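Long-range contacts in deoxyuridine 5'-triphosphate nucleotidohydrolase (Entamoeba histolytica, PDB 3LQW), which probably hydrolyses dUTP to dUMP and diphosphate with the help of magnesium, supplying the thymidine nucleotide precursor and keeping uracil out of DNA: residues 77-82 against 135-140; 72-77 against 130-135; 33-38 against 68-73. All coordinates share one frame; numbering follows the deposited sequence.

Contact 1: residues 77-82 against 135-140; sequences QCYGRI and ERISYC
Tyr79 and Glu135 lie side by side and point the same way where strand 78-83 runs antiparallel to strand 128-136, in the jelly-roll-like beta fold of trimeric dUTPases. They form a hydrogen-bonded pair, each backbone N donating to the other's O. The phenol ring is only 22° from the carboxylate plane, and its CE1 comes within 3.4 Å of Glu135 CB, but Tyr79 OH bonds Glu135 OE2 of the second subunit. Tyr79 CG sits between the backbone N and the carbonyl carbon (chi1 83°), which swings the ring across the sheet to Ile137, whose CG2 meets the ring edge 3.4 Å from Tyr79 CD1. From the same face Arg81 crosses obliquely to Glu135. Its NE gives a salt-bridging bond of 2.9 Å to Glu135 OE2, in the guanidinium plane but arriving 36° above the carboxylate plane. Tyr79 OH of the third subunit joins this buried pair, bonding both Arg81 NH2 and Glu135 OE2, while Glu135 OE1 lies close to its copies in both other subunits. The adjacent non-hydrogen-bonded pair, Cys78 and Arg136, turns to the other face, where Cys78 SG approaches Arg136 NH1; Glu24 forms a salt bridge with that nitrogen. Beyond the strand, Tyr139 lays CE2 against Gln77 CA; its OH bonds Glu103 OE1, and one water also bridges Tyr139 OH, 2.8 Å from the water oxygen, to Cys78 O.

Contact 2: residues 72-77 against 130-135; sequences VQIPHQ and AQLIIE
Ile74, in one of its two conformers, and Ile134 meet by their terminal methyls, CD1 to CD1 at 3.8 Å, in the hydrophobic interior of the dUTPase beta fold, where the connection leaving strand 63-73 passes over strand 128-136. The two side chains meet at a slant. In Ile134, CG1 stands anti to the carbonyl carbon (chi1 -51°), an arrangement that leaves its two branches to serve different partners: CD1 goes to Ile74, while CG2 faces the ring of Pro75. The proline crosses Ile134 at about a right angle and offers both CG and CD to that methyl. Leu132, two residues earlier on the strand, adds a looser touch, its CD2 lying 4.3 Å from Ile74 CD1 of the same conformer.

The backbones remain well separated, with CA atoms of Ile74 and Ile134 7.5 Å apart, so within the two segments the contact is made chiefly by side chains. In the next shell, Leu26 of strand 25-30 packs on Ile74, and Ile48 and Cys78 flank Ile134; Leu132 rests on Ile82. Strand 128-136 is itself held by backbone bonds to its neighbours, including Leu132 with Ile48. At the far end Gln77 O accepts a bond from Ile137 N, which leaves it 4.3 Å from Glu135 O.

Contact 3: residues 33-38 against 68-73; sequences EDAIVP and TGVSVQ
Gly69 bends the chain in a conformation with positive phi (80°), and Ala35 presses its methyl against this corner: Ala35 CB lies 3.3 Å from Gly69 O. The corner divides strand 63-73 of the dUTPase beta fold, which runs on in a new direction beyond it, and segment 33-38, the loop leading from strand 25-30 to strand 39-40, packs over it. Gly69, having no side chain, leaves the place between the two backbones to the Ala35 methyl. Without a side chain there, the backbones come close, 5.0 Å between the CA atoms of Ala35 and Gly69.

Beyond the bend, Val70 divides its two methyls between successive parts of the loop. With CG1 anti to the carbonyl carbon (chi1 -53°), that methyl faces Ala35 CB at 3.9 Å and also nears the carbonyl oxygen of Ile36. The other methyl, Val70 CG2, meets the outer ring carbons of Pro38, CG and CD, and lies 4.1 Å from Pro38 CG. Ile48 and Leu50 of strand 47-51 pack on the same proline, and Val28 packs on Val70, joining the loop to the apolar interior.

Polar groups fix the turn. Thr68 OG1 accepts a nearly straight bond from Val70 N, making an ST turn across Gly69, and the same hydroxyl oxygen is bonded to Ile109 O on the neighbouring strand. Gly69 N is held in turn by the carboxylate of Glu108. The direct contacts between loop and corner are apolar or van der Waals; the polar link runs through a water, which accepts from Ile36 N and donates to Thr68 O, the latter at 2.7 Å from the water oxygen.

In the fold
Strand 63-73 carries one side of contact 3 and leads into contact 2; contacts 2 and 3 share Val72 and Gln73, and their centres lie about 13 Å apart. The segments of contacts 1 and 2 alternate along the chain, with centres about 8 Å apart, and these two share Gln77 and Glu135 and use the same strand 128-136. They also touch: Ile74 CD1 packs 3.7 Å from Gly80 N, and Cys78 packs on Ile134. Contacts 1 and 3 are about 21 Å apart between centres, in series along the chain. All three reach the third subunit, and contact 1 brings Glu135 OE1 close to its copies in both others. A glycerol, probably from the crystallisation liquor, lies about 6 Å from the Arg81 side chain.

Contact 1: residues 77-82 against 135-140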
# COMPACT_ATOMS: atom_id res chain seq x y z
N GLN A 77 -15.85 -9.71 2.42
CA GLN A 77 -15.78 -8.25 2.48
C GLN A 77 -14.41 -7.75 2.95
O GLN A 77 -14.28 -6.65 3.48
CB GLN A 77 -16.94 -7.67 3.29
CG GLN A 77 -18.29 -7.91 2.60
CD GLN A 77 -19.48 -7.62 3.45
OE1 GLN A 77 -19.41 -7.60 4.69
NE2 GLN A 77 -20.62 -7.46 2.79
N CYS A 78 -13.39 -8.57 2.71
CA CYS A 78 -12.00 -8.21 2.95
C CYS A 78 -11.21 -8.57 1.72
O CYS A 78 -11.65 -9.33 0.86
CB CYS A 78 -11.44 -8.98 4.15
SG CYS A 78 -12.28 -8.64 5.73
N TYR A 79 -9.98 -8.07 1.66
CA TYR A 79 -8.97 -8.61 0.76
C TYR A 79 -7.65 -8.75 1.51
O TYR A 79 -7.51 -8.23 2.62
CB TYR A 79 -8.84 -7.77 -0.52
CG TYR A 79 -7.97 -6.57 -0.38
CD1 TYR A 79 -8.41 -5.46 0.30
CD2 TYR A 79 -6.69 -6.54 -0.90
CE1 TYR A 79 -7.62 -4.33 0.44
CE2 TYR A 79 -5.87 -5.41 -0.74
CZ TYR A 79 -6.34 -4.31 -0.04
OH TYR A 79 -5.54 -3.21 0.07
N GLY A 80 -6.71 -9.46 0.92
CA GLY A 80 -5.38 -9.58 1.49
C GLY A 80 -4.44 -8.63 0.75
O GLY A 80 -4.23 -8.77 -0.43
N ARG A 81 -3.88 -7.70 1.49
CA ARG A 81 -2.88 -6.79 0.94
C ARG A 81 -1.51 -7.30 1.29
O ARG A 81 -1.20 -7.57 2.44
CB ARG A 81 -3.03 -5.39 1.51
CG ARG A 81 -2.08 -4.37 0.82
CD ARG A 81 -2.24 -2.98 1.31
NE ARG A 81 -1.74 -2.79 2.69
CZ ARG A 81 -0.48 -2.48 2.99
NH1 ARG A 81 0.45 -2.43 2.03
NH2 ARG A 81 -0.14 -2.17 4.22
N ILE A 82 -0.67 -7.37 0.26
CA ILE A 82 0.71 -7.72 0.45
C ILE A 82 1.48 -6.47 0.88
O ILE A 82 1.39 -5.42 0.21
CB ILE A 82 1.29 -8.11 -0.91
CG1 ILE A 82 0.46 -9.24 -1.52
CG2 ILE A 82 2.74 -8.32 -0.79
CD1 ILE A 82 0.37 -10.32 -0.66
N GLU A 135 -7.55 -6.59 5.08
CA GLU A 135 -8.11 -5.23 5.05
C GLU A 135 -9.62 -5.28 4.78
O GLU A 135 -10.06 -6.01 3.89
CB GLU A 135 -7.50 -4.44 3.88
CG GLU A 135 -5.97 -4.33 3.74
CD GLU A 135 -5.33 -3.13 4.43
OE1 GLU A 135 -6.07 -2.24 4.90
OE2 GLU A 135 -4.06 -3.11 4.46
N ARG A 136 -10.39 -4.48 5.52
CA ARG A 136 -11.83 -4.36 5.24
C ARG A 136 -12.08 -3.38 4.12
O ARG A 136 -11.54 -2.28 4.12
CB ARG A 136 -12.56 -3.90 6.50
CG ARG A 136 -12.38 -4.83 7.68
CD ARG A 136 -13.52 -4.67 8.71
NE ARG A 136 -13.31 -5.54 9.88
CZ ARG A 136 -13.53 -6.85 9.89
NH1 ARG A 136 -13.98 -7.48 8.83
NH2 ARG A 136 -13.26 -7.55 10.97
N ILE A 137 -12.93 -3.78 3.18
CA ILE A 137 -13.20 -3.01 1.99
C ILE A 137 -14.70 -2.96 1.68
O ILE A 137 -15.49 -3.72 2.23
CB ILE A 137 -12.43 -3.54 0.75
CG1 ILE A 137 -12.70 -5.02 0.49
CG2 ILE A 137 -10.93 -3.28 0.91
CD1 ILE A 137 -12.31 -5.47 -0.92
N SER A 138 -15.03 -2.04 0.79
CA SER A 138 -16.37 -1.91 0.23
C SER A 138 -16.44 -2.47 -1.16
O SER A 138 -15.58 -2.19 -2.00
CB SER A 138 -16.72 -0.43 0.15
OG SER A 138 -17.96 -0.21 -0.52
N TYR A 139 -17.48 -3.27 -1.41
CA TYR A 139 -17.81 -3.73 -2.78
C TYR A 139 -18.85 -2.81 -3.42
O TYR A 139 -19.68 -3.25 -4.22
CB TYR A 139 -18.29 -5.17 -2.81
CG TYR A 139 -17.23 -6.16 -2.46
CD1 TYR A 139 -16.03 -6.22 -3.16
CD2 TYR A 139 -17.45 -7.12 -1.47
CE1 TYR A 139 -15.08 -7.15 -2.87
CE2 TYR A 139 -16.51 -8.06 -1.17
CZ TYR A 139 -15.32 -8.08 -1.86
OH TYR A 139 -14.36 -9.01 -1.57
N CYS A 140 -18.77 -1.51 -3.15
CA CYS A 140 -19.71 -0.54 -3.68
C CYS A 140 -19.86 -0.70 -5.17
O CYS A 140 -18.92 -0.97 -5.92
CB CYS A 140 -19.23 0.88 -3.33
SG CYS A 140 -17.55 1.26 -3.80
O HOH W 1 -15.13 -6.50 6.27
O HOH W 2 -11.62 -9.28 -2.02

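Contact 2: residues 72-77 against 130-135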
# COMPACT_ATOMS: atom_id res chain seq x y z
N VAL A 72 -5.00 -19.22 -0.40
CA VAL A 72 -5.85 -18.79 0.69
C VAL A 72 -7.27 -18.47 0.27
O VAL A 72 -7.55 -18.18 -0.91
CB VAL A 72 -5.26 -17.55 1.43
CG1 VAL A 72 -3.86 -17.83 1.91
CG2 VAL A 72 -5.32 -16.29 0.56
N GLN A 73 -8.16 -18.49 1.27
CA GLN A 73 -9.53 -18.01 1.15
C GLN A 73 -9.70 -16.91 2.19
O GLN A 73 -9.75 -17.17 3.39
CB GLN A 73 -10.51 -19.14 1.34
CG GLN A 73 -11.93 -18.77 1.19
CD GLN A 73 -12.83 -20.03 1.20
OE1 GLN A 73 -12.44 -21.08 0.68
NE2 GLN A 73 -14.00 -19.92 1.81
N ILE A 74 -9.71 -15.67 1.72
CA ILE A 74 -9.84 -14.46 2.54
C ILE A 74 -11.29 -14.37 3.07
O ILE A 74 -12.21 -14.68 2.32
CB ILE A 74 -9.54 -13.15 1.67
CG1 ILE A 74 -8.15 -13.11 0.95
CG2 ILE A 74 -9.66 -11.90 2.52
CD1 ILE A 74 -6.88 -13.01 1.83
N PRO A 75 -11.50 -13.88 4.31
CA PRO A 75 -12.88 -13.67 4.79
C PRO A 75 -13.66 -12.68 3.92
O PRO A 75 -13.12 -11.79 3.27
CB PRO A 75 -12.71 -13.09 6.19
CG PRO A 75 -11.36 -13.17 6.53
CD PRO A 75 -10.52 -13.68 5.38
N HIS A 76 -14.98 -12.81 3.99
CA HIS A 76 -15.89 -12.01 3.23
C HIS A 76 -15.74 -10.50 3.50
O HIS A 76 -15.56 -10.07 4.62
CB HIS A 76 -17.32 -12.45 3.52
CG HIS A 76 -18.34 -11.89 2.58
ND1 HIS A 76 -18.17 -11.88 1.21
CD2 HIS A 76 -19.54 -11.31 2.82
CE1 HIS A 76 -19.23 -11.31 0.65
NE2 HIS A 76 -20.06 -10.95 1.61
N GLN A 77 -15.85 -9.71 2.42
CA GLN A 77 -15.78 -8.25 2.48
C GLN A 77 -14.41 -7.75 2.95
O GLN A 77 -14.28 -6.65 3.48
CB GLN A 77 -16.94 -7.67 3.29
CG GLN A 77 -18.29 -7.91 2.60
CD GLN A 77 -19.48 -7.62 3.45
OE1 GLN A 77 -19.41 -7.60 4.69
NE2 GLN A 77 -20.62 -7.46 2.79
N ALA A 130 7.42 -11.11 3.42
CA ALA A 130 6.38 -10.11 3.25
C ALA A 130 5.35 -10.40 4.34
O ALA A 130 5.45 -11.39 5.07
CB ALA A 130 5.75 -10.16 1.86
N GLN A 131 4.33 -9.56 4.41
CA GLN A 131 3.19 -9.73 5.30
C GLN A 131 1.91 -9.63 4.48
O GLN A 131 1.88 -8.95 3.44
CB GLN A 131 3.09 -8.61 6.31
CG GLN A 131 4.18 -8.38 7.29
CD GLN A 131 3.88 -7.03 7.98
OE1 GLN A 131 4.64 -6.07 7.87
NE2 GLN A 131 2.70 -6.93 8.58
N LEU A 132 0.87 -10.31 4.92
CA LEU A 132 -0.48 -10.23 4.36
C LEU A 132 -1.35 -9.56 5.40
O LEU A 132 -1.46 -10.05 6.52
CB LEU A 132 -1.01 -11.65 4.02
CG LEU A 132 -2.33 -11.75 3.28
CD1 LEU A 132 -2.15 -11.30 1.92
CD2 LEU A 132 -2.85 -13.21 3.35
N ILE A 133 -2.02 -8.49 5.01
CA ILE A 133 -2.92 -7.79 5.92
C ILE A 133 -4.34 -7.98 5.42
O ILE A 133 -4.64 -7.82 4.24
CB ILE A 133 -2.64 -6.29 6.02
CG1 ILE A 133 -1.24 -6.04 6.55
CG2 ILE A 133 -3.70 -5.62 6.87
CD1 ILE A 133 -0.75 -4.65 6.32
N ILE A 134 -5.23 -8.38 6.33
CA ILE A 134 -6.62 -8.63 5.96
C ILE A 134 -7.42 -7.34 6.18
O ILE A 134 -7.82 -6.97 7.28
CB ILE A 134 -7.23 -9.82 6.72
CG1 ILE A 134 -6.32 -11.05 6.61
CG2 ILE A 134 -8.64 -10.08 6.21
CD1 ILE A 134 -5.96 -11.50 5.21
N GLU A 135 -7.55 -6.59 5.08
CA GLU A 135 -8.11 -5.23 5.05
C GLU A 135 -9.62 -5.28 4.78
O GLU A 135 -10.06 -6.01 3.89
CB GLU A 135 -7.50 -4.44 3.88
CG GLU A 135 -5.97 -4.33 3.74
CD GLU A 135 -5.33 -3.13 4.43
OE1 GLU A 135 -6.07 -2.24 4.90
OE2 GLU A 135 -4.06 -3.11 4.46

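Contact 3: residues 33-38 against 68-73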
# COMPACT_ATOMS: atom_id res chain seq x y z
N GLU A 33 4.02 -30.02 0.26
CA GLU A 33 4.01 -30.53 1.62
C GLU A 33 4.84 -29.73 2.62
O GLU A 33 4.51 -29.67 3.79
CB GLU A 33 4.49 -31.98 1.63
N ASP A 34 5.92 -29.11 2.15
CA ASP A 34 6.77 -28.35 3.05
C ASP A 34 6.46 -26.85 3.06
O ASP A 34 7.23 -26.09 3.65
CB ASP A 34 8.27 -28.58 2.77
CG ASP A 34 8.69 -28.21 1.36
OD1 ASP A 34 7.92 -27.61 0.57
OD2 ASP A 34 9.85 -28.55 1.03
N ALA A 35 5.34 -26.43 2.48
CA ALA A 35 4.93 -25.01 2.62
C ALA A 35 4.71 -24.69 4.09
O ALA A 35 4.28 -25.55 4.88
CB ALA A 35 3.67 -24.76 1.84
N ILE A 36 4.94 -23.44 4.49
CA ILE A 36 4.71 -22.97 5.84
C ILE A 36 3.44 -22.15 5.88
O ILE A 36 3.29 -21.16 5.15
CB ILE A 36 5.91 -22.14 6.34
CG1 ILE A 36 7.19 -22.98 6.33
CG2 ILE A 36 5.64 -21.62 7.74
CD1 ILE A 36 8.46 -22.17 6.59
N VAL A 37 2.50 -22.54 6.73
CA VAL A 37 1.28 -21.78 6.90
C VAL A 37 1.63 -20.38 7.45
O VAL A 37 2.34 -20.26 8.44
CB VAL A 37 0.27 -22.50 7.85
CG1 VAL A 37 -0.96 -21.66 8.08
CG2 VAL A 37 -0.13 -23.85 7.30
N PRO A 38 1.12 -19.33 6.81
CA PRO A 38 1.34 -17.98 7.32
C PRO A 38 0.93 -17.82 8.76
O PRO A 38 -0.07 -18.44 9.20
CB PRO A 38 0.52 -17.11 6.37
CG PRO A 38 0.61 -17.85 5.07
CD PRO A 38 0.48 -19.31 5.48
N THR A 68 5.17 -18.66 -2.27
CA THR A 68 4.94 -18.99 -0.86
C THR A 68 4.54 -20.46 -0.64
O THR A 68 4.65 -20.95 0.50
CB THR A 68 3.83 -18.15 -0.28
OG1 THR A 68 2.58 -18.47 -0.90
CG2 THR A 68 4.13 -16.67 -0.37
N GLY A 69 4.08 -21.13 -1.68
CA GLY A 69 3.63 -22.50 -1.50
C GLY A 69 2.24 -22.65 -0.94
O GLY A 69 1.84 -23.80 -0.68
N VAL A 70 1.48 -21.57 -0.74
CA VAL A 70 0.11 -21.64 -0.24
C VAL A 70 -0.88 -20.89 -1.11
O VAL A 70 -0.49 -19.92 -1.79
CB VAL A 70 0.00 -21.15 1.23
CG1 VAL A 70 1.01 -21.90 2.11
CG2 VAL A 70 0.19 -19.64 1.37
N SER A 71 -2.13 -21.29 -1.03
CA SER A 71 -3.27 -20.54 -1.47
C SER A 71 -4.14 -20.23 -0.27
O SER A 71 -4.05 -20.90 0.77
CB SER A 71 -4.05 -21.27 -2.54
OG SER A 71 -4.50 -22.49 -2.06
N VAL A 72 -5.00 -19.22 -0.40
CA VAL A 72 -5.85 -18.79 0.69
C VAL A 72 -7.27 -18.47 0.27
O VAL A 72 -7.55 -18.18 -0.91
CB VAL A 72 -5.26 -17.55 1.43
CG1 VAL A 72 -3.86 -17.83 1.91
CG2 VAL A 72 -5.32 -16.29 0.56
N GLN A 73 -8.16 -18.49 1.27
CA GLN A 73 -9.53 -18.01 1.15
C GLN A 73 -9.70 -16.91 2.19
O GLN A 73 -9.75 -17.17 3.39
CB GLN A 73 -10.51 -19.14 1.34
CG GLN A 73 -11.93 -18.77 1.19
CD GLN A 73 -12.83 -20.03 1.20
OE1 GLN A 73 -12.44 -21.08 0.68
NE2 GLN A 73 -14.00 -19.92 1.81
O HOH W 3 6.29 -21.69 2.46